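Local coordinates for protein poly(ADP-ribose) glycohydrolase (Thermomonospora curvata, PDB 3SIG) that hydrolyses the ribose-ribose glycosidic bonds of poly(ADP-ribose), releasing ADP-ribose, which occupies its macrodomain-like pocket, at residues S96-G101 with F134-R139. Sequence-based numbering, arbitrary orientation.
Sequences SAEHPG and FHHRQR. With AR6 ([(2R,3S,4R,5R)-5-(6-aminopurin-9-yl)-3,4-dihydroxy-oxolan-2-yl]methyl [hydroxy-[[(2R,3S,4R,5S)-3,4,5-trihydroxyoxolan-2-yl]methoxy]phosphoryl] hydrogen phosphate), chain B.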
# COMPACT_ATOMS: atom_id res chain seq x y z
N SER A 96 -2.19 7.61 3.87
CA SER A 96 -2.40 8.96 4.35
C SER A 96 -1.25 9.82 3.85
O SER A 96 -0.08 9.45 3.90
CB SER A 96 -2.38 8.97 5.86
OG SER A 96 -2.39 10.33 6.34
N ALA A 97 -1.56 11.03 3.41
CA ALA A 97 -0.53 12.01 3.07
C ALA A 97 0.09 12.67 4.29
O ALA A 97 1.15 13.29 4.18
CB ALA A 97 -1.15 13.08 2.17
N GLU A 98 -0.58 12.54 5.43
CA GLU A 98 -0.30 13.37 6.62
C GLU A 98 0.22 12.61 7.83
O GLU A 98 0.90 13.21 8.66
CB GLU A 98 -1.58 14.08 7.04
CG GLU A 98 -2.14 15.01 5.98
CD GLU A 98 -3.44 15.70 6.39
OE1 GLU A 98 -4.23 15.14 7.19
OE2 GLU A 98 -3.68 16.81 5.88
N HIS A 99 -0.10 11.33 7.98
CA HIS A 99 0.29 10.56 9.16
C HIS A 99 0.77 9.18 8.78
O HIS A 99 0.05 8.44 8.12
CB HIS A 99 -0.87 10.43 10.14
CG HIS A 99 -1.42 11.75 10.58
ND1 HIS A 99 -2.60 12.26 10.09
CD2 HIS A 99 -0.92 12.68 11.42
CE1 HIS A 99 -2.82 13.45 10.63
NE2 HIS A 99 -1.81 13.73 11.44
N PRO A 100 1.98 8.81 9.22
CA PRO A 100 2.52 7.49 8.86
C PRO A 100 1.74 6.37 9.55
O PRO A 100 1.65 6.37 10.79
CB PRO A 100 3.98 7.57 9.36
CG PRO A 100 3.94 8.61 10.47
CD PRO A 100 2.94 9.61 10.00
N GLY A 101 1.18 5.44 8.80
CA GLY A 101 0.30 4.43 9.38
C GLY A 101 -1.11 4.96 9.64
O GLY A 101 -1.93 4.27 10.28
N PHE A 134 5.89 17.82 3.86
CA PHE A 134 5.52 18.40 2.57
C PHE A 134 4.02 18.53 2.46
O PHE A 134 3.50 19.57 2.06
CB PHE A 134 6.05 17.57 1.41
CG PHE A 134 5.67 18.13 0.08
CD1 PHE A 134 4.48 17.76 -0.52
CD2 PHE A 134 6.46 19.09 -0.55
CE1 PHE A 134 4.10 18.31 -1.73
CE2 PHE A 134 6.07 19.63 -1.76
CZ PHE A 134 4.89 19.23 -2.34
N HIS A 135 3.29 17.47 2.75
CA HIS A 135 1.85 17.52 2.59
C HIS A 135 1.16 18.41 3.61
O HIS A 135 0.21 19.13 3.28
CB HIS A 135 1.23 16.12 2.56
CG HIS A 135 1.66 15.32 1.38
ND1 HIS A 135 2.28 14.09 1.48
CD2 HIS A 135 1.61 15.60 0.06
CE1 HIS A 135 2.59 13.65 0.27
NE2 HIS A 135 2.20 14.56 -0.60
N HIS A 136 1.67 18.44 4.83
CA HIS A 136 1.10 19.31 5.83
C HIS A 136 1.19 20.76 5.41
O HIS A 136 0.25 21.53 5.63
CB HIS A 136 1.79 19.13 7.17
CG HIS A 136 1.18 18.04 7.99
ND1 HIS A 136 1.63 16.73 7.94
CD2 HIS A 136 0.10 18.04 8.80
CE1 HIS A 136 0.89 15.99 8.74
NE2 HIS A 136 -0.05 16.76 9.28
N ARG A 137 2.32 21.14 4.83
CA ARG A 137 2.53 22.52 4.42
C ARG A 137 1.80 22.84 3.12
O ARG A 137 1.42 23.97 2.89
CB ARG A 137 4.02 22.81 4.26
CG ARG A 137 4.78 22.71 5.58
CD ARG A 137 6.25 22.29 5.41
NE ARG A 137 7.11 23.37 4.94
CZ ARG A 137 8.44 23.36 4.98
NH1 ARG A 137 9.08 22.31 5.47
NH2 ARG A 137 9.13 24.40 4.53
N GLN A 138 1.62 21.84 2.27
CA GLN A 138 0.98 22.02 0.97
C GLN A 138 -0.51 22.33 1.13
O GLN A 138 -1.06 23.19 0.40
CB GLN A 138 1.13 20.73 0.15
CG GLN A 138 0.37 20.77 -1.20
CD GLN A 138 0.36 19.43 -1.91
OE1 GLN A 138 0.58 19.37 -3.13
NE2 GLN A 138 0.12 18.37 -1.18
N ARG A 139 -1.15 21.62 2.06
CA ARG A 139 -2.57 21.80 2.34
C ARG A 139 -3.42 21.78 1.07
O ARG A 139 -4.21 22.69 0.83
CB ARG A 139 -2.80 23.12 3.12
CG ARG A 139 -2.40 23.05 4.60
CD ARG A 139 -2.49 24.42 5.30
NE ARG A 139 -3.84 24.98 5.19
CZ ARG A 139 -4.79 24.86 6.10
NH1 ARG A 139 -4.56 24.21 7.24
NH2 ARG A 139 -5.99 25.41 5.88
N1 AR6 B . -7.20 -5.01 1.78
C2 AR6 B . -7.70 -4.80 0.57
N3 AR6 B . -8.68 -3.91 0.25
C4 AR6 B . -9.12 -3.19 1.31
C5 AR6 B . -8.61 -3.37 2.64
C6 AR6 B . -7.63 -4.32 2.80
N6 AR6 B . -7.11 -4.56 4.07
N7 AR6 B . -9.31 -2.42 3.47
C8 AR6 B . -10.14 -1.81 2.70
N9 AR6 B . -10.10 -2.20 1.39
PA AR6 B . -9.06 2.69 2.12
PB AR6 B . -8.23 5.18 0.70
C1' AR6 B . -10.83 -1.76 0.21
O1A AR6 B . -10.36 3.35 2.45
O1B AR6 B . -7.03 5.33 -0.21
C1D AR6 B . -6.58 5.52 5.79
O1D AR6 B . -7.01 6.06 7.01
C2' AR6 B . -12.19 -1.16 0.50
O2' AR6 B . -13.09 -1.48 -0.53
O2A AR6 B . -8.23 2.14 3.25
O2B AR6 B . -9.59 5.44 0.13
C2D AR6 B . -5.32 6.19 5.42
O2D AR6 B . -4.35 6.29 6.40
C3' AR6 B . -11.90 0.29 0.50
O3' AR6 B . -13.00 1.05 0.12
O3A AR6 B . -8.19 3.67 1.21
C3D AR6 B . -5.72 7.33 4.59
O3D AR6 B . -5.92 8.37 5.50
C4' AR6 B . -10.77 0.46 -0.47
O4' AR6 B . -10.12 -0.79 -0.53
C4D AR6 B . -6.98 6.85 3.96
O4D AR6 B . -7.53 5.83 4.79
C5' AR6 B . -9.78 1.57 -0.15
O5' AR6 B . -9.26 1.41 1.16
C5D AR6 B . -6.80 6.33 2.53
O5D AR6 B . -8.09 6.05 2.00
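Ala97 meets the His135 imidazole in two ways at once. Its methyl lies over one ring face, a CH-pi contact with CB 3.9 Å from the ring centroid, while its carbonyl O accepts a weak, bent hydrogen bond from His135 ND1 (3.0 Å). His135 CG stands beside its own backbone N, which brings the ring up to the loop; NE2, on the far side of the ring, is hydrogen-bonded to Ser144 OG, so both ring nitrogens have partners, though the one to Ala97 is weak, and together they probably limit rotation of the ring. Next along the helix, Glu98 CG lies over one face of His136, toward its rim, and Glu98 CB comes 3.6 Å from His136 CE1. His136 ND1 is hydrogen-bonded to Tyr132 O one turn back, and the edge of the His136 ring is turned toward the face of His99 in an offset edge-to-face pair, planes at 78° and centroids 5.6 Å apart.

Behind these contacts, Ser96 helps to shape the loop. With OG anti to the backbone N (chi1 172°), the hydroxyl oxygen takes hydrogen bonds from Glu98 N and His99 N, each 3.0 Å from Ser96 OG, an ST turn and ST motif together. Ser96 CB also approaches the ligand, 3.4 Å from O2D of ADP-ribose, and Ser96 N is hydrogen-bonded to Glu112 OE1, which itself binds the ligand. An alanine here is likely to leave Glu98 N and His99 N without their shared acceptor and let the turn that presents Ala97 and Glu98 to the helix relax. In the loop after strand 90-94, Ser96 thus touches ADP-ribose while Ala97 to His99 meet helix 129-138 through one weak bond and packing, with no salt bridge, although the nearby Glu98 carboxylate may polarise the His136 ring.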